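Galactofuranose-binding protein YtfQ (PDB 2VK2) binds alpha- and beta-galactofuranose in the periplasm and serves as the solute-binding protein of the YtfQRT-YjfF ABC transporter. Local coordinates at residues Met194-Asp200 with Ile221-Asp227; Leu215-Lys219 with Gly239-Ala243. One frame throughout, in Å; residues are numbered along the deposited sequence.

In the fold
Both interactions lie in the same lobe and hold consecutive parts of one sheet. Interaction 1 is the buried core contact. It pairs strands 194-197 and 222-225 and reaches the sugar at its far end. Interaction 2 is smaller, only partly buried and nearer the surface. It joins the loops that lead into strands 222-225 and 243-246. Backbone hydrogen bonds and a serine-aspartate bond hold interaction 1, whose polar end also binds the sugar. Interaction 2 relies on close loop packing, with no clear hydrogen bond between its two segments. The two touch directly: Thr223 and Ser225 of interaction 1 meet Asn242 and Ala243 of interaction 2, probably through hydrogen bonds.

Interaction 1: residues Met194-Asp200 with Ile221-Asp227; sequences MVYAHND and ILTGSID. With GZL (beta-D-galactofuranose), chain B.
Val195 N binds Leu222 O at 2.8 Å and starts a parallel strand pair. Gly224 N then meets Val195 O at 3.0 Å, and Ala197 N meets Gly224 O at 3.0 Å. The packing is tight at Gly224. Met194 CE reaches to 3.7 Å from Gly224 N. Met194 swings CG away from its own backbone N (chi1 -179°), and a bend at chi2 (-101°) brings the methyl over the glycine. A beta carbon on Gly224 would clash with it. On the same face, the edge of the Tyr196 ring lies by Gly224 O, and its OH bonds to Arg146 O. On the other face Val195 CG1 packs beside Thr223 CG2. At the start of the pair the strands stay close, but Leu222 is partly exposed, unlike the other residues of the contact. The Leu222 and Met194 side chains cross at about a right angle, with CB of the leucine against CG of the methionine.

Toward the sugar the contact turns polar. Ser225 OG donates to Asp200 OD1 at 2.6 Å, on the anti side of the carboxylate. Ser244 OG shares that oxygen, and Val229 N bonds OD2, so both carboxylate oxygens are gripped. Asp200 N donates to Ile226 O from above the carbonyl plane, well off a lone pair. Asn199 is the N-cap of helix 200-212, its OD1 accepting from Met202 N. Its ND2 gives a nearly straight bond (174°) to galactofuranose O2 at 3.0 Å and a second one to Phe170 O. Asp227 takes two sugar hydroxyls, O3 on OD1 at 2.6 Å and O2 on OD2 at 2.6 Å. Strand 194-197, helix 200-212 and strand 222-225 form a beta-alpha-beta unit. Sugar binding at the C-terminal ends of its strands is typical of the two-lobed periplasmic binding proteins.

Interaction 2: residues Leu215-Lys219 with Gly239-Ala243; sequences LKPGK and GEANA
The Pro217 ring runs alongside the Glu240 chain. Pro217 CG rests 3.8 Å from Glu240 CB, and Pro217 CB comes to 3.5 Å from Glu240 O. The backbones meet as well. Glu240 CA directs its hydrogen at Pro217 O, 3.3 Å away, with a fairly straight angle of 164°. The same carbonyl oxygen lies 3.3 Å from Gly239 O; both are acceptors, so this pair is not a bond.

Gly218 fits closely against the other loop. A beta carbon there would run into Gly239 O, and its positive phi (91°) also calls for glycine. The side chain of Asn242 lies against Gly218, with its CG 4.0 Å from Gly218 CA. It also touches Trp119 of helix 109-124. With the amide of Asn242 cut back to an alanine, Gly218 and Trp119 would probably lose part of their cover.

The next shell fixes both loops. Lys219 N bonds back to Lys216 O at 3.2 Å, which closes a turn around Pro217 and Gly218. Lys216 N bonds to Asp220 OD2. In the other loop, Gly239, at positive phi, ends helix 230-237 in a Schellman motif, which sets Glu240 beside Pro217. The Glu240 side chain, extended beyond CG, runs past the proline to a salt bridge between OE1 and Lys211 NZ. Asn242 N is held by Thr223 OG1.

Neighbouring helices cover the inner side of the contact. Pro217 packs on Ile207, Ile210 and Lys211 of helix 200-212. Ala241 turns away from Gly218 onto Ile232, Ala235 and Met236 of helix 230-237. Ala243 lies on helix 109-124. The contact thus joins the loop between helix 200-212 and strand 222-225 to the loop between helix 230-237 and strand 243-246.

Interaction 1: residues Met194-Asp200 with Ile221-Asp227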
loop_
_atom_site.group_PDB
_atom_site.type_symbol
_atom_site.label_atom_id
_atom_site.label_comp_id
_atom_site.label_asym_id
_atom_site.label_seq_id
_atom_site.Cartn_x
_atom_site.Cartn_y
_atom_site.Cartn_z
ATOM N N MET A 194 5.228 4.624 20.142
ATOM C CA MET A 194 4.619 4.824 18.835
ATOM C C MET A 194 4.504 3.508 18.075
ATOM O O MET A 194 5.384 2.646 18.169
ATOM C CB MET A 194 5.461 5.830 18.044
ATOM C CG MET A 194 4.945 6.171 16.657
ATOM S SD MET A 194 5.842 5.304 15.355
ATOM C CE MET A 194 5.158 6.109 13.906
ATOM N N VAL A 195 3.407 3.354 17.340
ATOM C CA VAL A 195 3.261 2.256 16.391
ATOM C C VAL A 195 3.347 2.812 14.975
ATOM O O VAL A 195 2.648 3.766 14.627
ATOM C CB VAL A 195 1.952 1.440 16.593
ATOM C CG1 VAL A 195 0.716 2.342 16.607
ATOM C CG2 VAL A 195 1.821 0.357 15.520
ATOM N N TYR A 196 4.245 2.219 14.190
ATOM C CA TYR A 196 4.408 2.523 12.777
ATOM C C TYR A 196 3.823 1.353 12.011
ATOM O O TYR A 196 4.325 0.234 12.112
ATOM C CB TYR A 196 5.893 2.691 12.426
ATOM C CG TYR A 196 6.175 2.783 10.938
ATOM C CD1 TYR A 196 5.439 3.637 10.120
ATOM C CD2 TYR A 196 7.182 2.020 10.348
ATOM C CE1 TYR A 196 5.688 3.724 8.760
ATOM C CE2 TYR A 196 7.441 2.105 8.985
ATOM C CZ TYR A 196 6.692 2.962 8.199
ATOM O OH TYR A 196 6.926 3.070 6.846
ATOM N N ALA A 197 2.757 1.600 11.259
ATOM C CA ALA A 197 2.133 0.547 10.470
ATOM C C ALA A 197 2.286 0.866 8.994
ATOM O O ALA A 197 2.060 1.996 8.563
ATOM C CB ALA A 197 0.672 0.400 10.837
ATOM N N HIS A 198 2.660 -0.141 8.210
ATOM C CA HIS A 198 2.863 0.053 6.774
ATOM C C HIS A 198 1.577 0.379 6.022
ATOM O O HIS A 198 1.639 0.886 4.911
ATOM C CB HIS A 198 3.540 -1.166 6.157
ATOM C CG HIS A 198 4.954 -1.349 6.599
ATOM N ND1 HIS A 198 5.774 -2.310 6.054
ATOM C CD2 HIS A 198 5.699 -0.688 7.517
ATOM C CE1 HIS A 198 6.959 -2.248 6.633
ATOM N NE2 HIS A 198 6.944 -1.269 7.519
ATOM N N ASN A 199 0.420 0.099 6.619
ATOM C CA ASN A 199 -0.824 0.691 6.138
ATOM C C ASN A 199 -1.734 1.134 7.275
ATOM O O ASN A 199 -1.577 0.700 8.417
ATOM C CB ASN A 199 -1.553 -0.201 5.105
ATOM C CG ASN A 199 -2.317 -1.373 5.717
ATOM O OD1 ASN A 199 -2.134 -1.737 6.872
ATOM N ND2 ASN A 199 -3.164 -1.995 4.903
ATOM N N ASP A 200 -2.664 2.026 6.946
ATOM C CA ASP A 200 -3.637 2.535 7.913
ATOM C C ASP A 200 -4.444 1.421 8.565
ATOM O O ASP A 200 -4.677 1.453 9.768
ATOM C CB ASP A 200 -4.640 3.486 7.250
ATOM C CG ASP A 200 -4.034 4.809 6.812
ATOM O OD1 ASP A 200 -2.996 5.263 7.348
ATOM O OD2 ASP A 200 -4.642 5.417 5.917
ATOM N N ILE A 221 0.315 6.084 23.020
ATOM C CA ILE A 221 0.999 5.466 21.890
ATOM C C ILE A 221 0.591 6.224 20.628
ATOM O O ILE A 221 -0.583 6.242 20.256
ATOM C CB ILE A 221 0.665 3.965 21.769
ATOM C CG1 ILE A 221 1.145 3.215 23.015
ATOM C CG2 ILE A 221 1.312 3.374 20.520
ATOM C CD1 ILE A 221 0.791 1.747 23.042
ATOM N N LEU A 222 1.567 6.872 19.997
ATOM C CA LEU A 222 1.345 7.617 18.763
ATOM C C LEU A 222 1.143 6.638 17.613
ATOM O O LEU A 222 1.593 5.494 17.688
ATOM C CB LEU A 222 2.551 8.511 18.457
ATOM C CG LEU A 222 2.963 9.529 19.525
ATOM C CD1 LEU A 222 4.305 10.146 19.166
ATOM C CD2 LEU A 222 1.896 10.606 19.695
ATOM N N THR A 223 0.471 7.081 16.555
ATOM C CA THR A 223 0.312 6.260 15.357
ATOM C C THR A 223 0.815 6.997 14.125
ATOM O O THR A 223 0.561 8.190 13.943
ATOM C CB THR A 223 -1.157 5.825 15.122
ATOM O OG1 THR A 223 -1.914 6.901 14.550
ATOM C CG2 THR A 223 -1.801 5.361 16.421
ATOM N N GLY A 224 1.543 6.265 13.286
ATOM C CA GLY A 224 1.965 6.743 11.975
ATOM C C GLY A 224 1.729 5.619 10.988
ATOM O O GLY A 224 2.137 4.491 11.236
ATOM N N SER A 225 1.051 5.913 9.886
ATOM C CA SER A 225 0.680 4.877 8.929
ATOM C C SER A 225 0.510 5.464 7.534
ATOM O O SER A 225 0.718 6.656 7.330
ATOM C CB SER A 225 -0.586 4.155 9.396
ATOM O OG SER A 225 -1.653 5.063 9.606
ATOM N N ILE A 226 0.174 4.613 6.570
ATOM C CA ILE A 226 0.130 5.019 5.173
ATOM C C ILE A 226 -1.143 4.518 4.504
ATOM O O ILE A 226 -1.558 3.385 4.732
ATOM C CB ILE A 226 1.368 4.473 4.418
ATOM C CG1 ILE A 226 2.658 5.068 5.002
ATOM C CG2 ILE A 226 1.282 4.777 2.924
ATOM C CD1 ILE A 226 3.896 4.244 4.732
ATOM N N ASP A 227 -1.752 5.406 3.713
ATOM C CA ASP A 227 -2.804 5.121 2.708
ATOM C C ASP A 227 -3.772 6.292 2.603
ATOM O O ASP A 227 -4.164 6.678 1.506
ATOM C CB ASP A 227 -3.629 3.854 2.980
ATOM C CG ASP A 227 -2.967 2.586 2.476
ATOM O OD1 ASP A 227 -1.974 2.652 1.718
ATOM O OD2 ASP A 227 -3.470 1.516 2.852
HETATM C C6 GZL B . 0.146 0.054 -1.815
HETATM C C5 GZL B . -0.010 -1.247 -1.500
HETATM C C4 GZL B . -0.575 -1.737 -0.180
HETATM C C3 GZL B . -1.321 -0.815 0.745
HETATM C C2 GZL B . -2.430 -1.400 1.176
HETATM O O6 GZL B . 0.669 0.431 -2.986
HETATM O O5 GZL B . 0.434 -2.180 -2.350
HETATM O O4 GZL B . -1.513 -2.797 -0.407
HETATM O O3 GZL B . -0.852 0.370 1.119
HETATM C C1 GZL B . -2.619 -2.710 0.499
HETATM O O2 GZL B . -3.321 -0.946 2.059
HETATM O O1 GZL B . -2.581 -3.794 1.422
#

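Interaction 2: residues Leu215-Lys219 with Gly239-Ala243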
loop_
_atom_site.group_PDB
_atom_site.type_symbol
_atom_site.label_atom_id
_atom_site.label_comp_id
_atom_site.label_asym_id
_atom_site.label_seq_id
_atom_site.Cartn_x
_atom_site.Cartn_y
_atom_site.Cartn_z
ATOM N N LEU A 215 -5.043 2.080 27.347
ATOM C CA LEU A 215 -4.186 3.199 26.961
ATOM C C LEU A 215 -4.906 4.107 25.973
ATOM O O LEU A 215 -5.914 3.722 25.378
ATOM C CB LEU A 215 -2.888 2.682 26.337
ATOM C CG LEU A 215 -1.978 1.866 27.255
ATOM C CD1 LEU A 215 -0.897 1.168 26.443
ATOM C CD2 LEU A 215 -1.363 2.752 28.332
ATOM N N LYS A 216 -4.368 5.310 25.799
ATOM C CA LYS A 216 -4.954 6.309 24.917
ATOM C C LYS A 216 -4.202 6.347 23.590
ATOM O O LYS A 216 -3.087 6.869 23.533
ATOM C CB LYS A 216 -4.901 7.689 25.576
ATOM C CG LYS A 216 -5.692 7.795 26.871
ATOM C CD LYS A 216 -7.181 7.643 26.634
ATOM N N PRO A 217 -4.808 5.804 22.516
ATOM C CA PRO A 217 -4.143 5.908 21.221
ATOM C C PRO A 217 -4.089 7.365 20.788
ATOM O O PRO A 217 -5.031 8.118 21.049
ATOM C CB PRO A 217 -5.047 5.090 20.295
ATOM C CG PRO A 217 -6.378 5.148 20.930
ATOM C CD PRO A 217 -6.101 5.108 22.403
ATOM N N GLY A 218 -2.986 7.765 20.167
ATOM C CA GLY A 218 -2.782 9.157 19.786
ATOM C C GLY A 218 -2.081 9.988 20.849
ATOM O O GLY A 218 -1.625 11.093 20.560
ATOM N N LYS A 219 -1.992 9.461 22.071
ATOM C CA LYS A 219 -1.336 10.161 23.179
ATOM C C LYS A 219 -0.311 9.268 23.879
ATOM O O LYS A 219 0.884 9.564 23.853
ATOM C CB LYS A 219 -2.371 10.684 24.181
ATOM C CG LYS A 219 -1.760 11.503 25.315
ATOM C CD LYS A 219 -2.806 12.312 26.058
ATOM C CE LYS A 219 -2.198 13.066 27.233
ATOM N NZ LYS A 219 -1.123 14.010 26.812
ATOM N N GLY A 239 -9.103 11.999 17.866
ATOM C CA GLY A 239 -7.875 12.165 18.643
ATOM C C GLY A 239 -7.068 10.892 18.839
ATOM O O GLY A 239 -6.183 10.849 19.694
ATOM N N GLU A 240 -7.348 9.867 18.037
ATOM C CA GLU A 240 -6.781 8.536 18.264
ATOM C C GLU A 240 -5.721 8.103 17.244
ATOM O O GLU A 240 -5.140 7.030 17.390
ATOM C CB GLU A 240 -7.910 7.508 18.353
ATOM C CG GLU A 240 -8.874 7.829 19.492
ATOM C CD GLU A 240 -9.890 6.742 19.770
ATOM O OE1 GLU A 240 -10.187 5.938 18.864
ATOM O OE2 GLU A 240 -10.408 6.704 20.908
ATOM N N ALA A 241 -5.465 8.942 16.239
ATOM C CA ALA A 241 -4.397 8.702 15.262
ATOM C C ALA A 241 -3.661 10.011 14.984
ATOM O O ALA A 241 -4.258 11.083 15.051
ATOM C CB ALA A 241 -4.973 8.124 13.976
ATOM N N ASN A 242 -2.371 9.932 14.660
ATOM C CA ASN A 242 -1.544 11.143 14.545
ATOM C C ASN A 242 -1.090 11.541 13.152
ATOM O O ASN A 242 -1.051 12.725 12.841
ATOM C CB ASN A 242 -0.316 11.039 15.448
ATOM C CG ASN A 242 -0.688 10.843 16.886
ATOM O OD1 ASN A 242 -0.969 11.802 17.611
ATOM N ND2 ASN A 242 -0.722 9.602 17.308
ATOM N N ALA A 243 -0.709 10.573 12.324
ATOM C CA ALA A 243 -0.092 10.889 11.036
ATOM C C ALA A 243 -0.378 9.811 10.002
ATOM O O ALA A 243 -0.283 8.622 10.298
ATOM C CB ALA A 243 1.414 11.063 11.216
#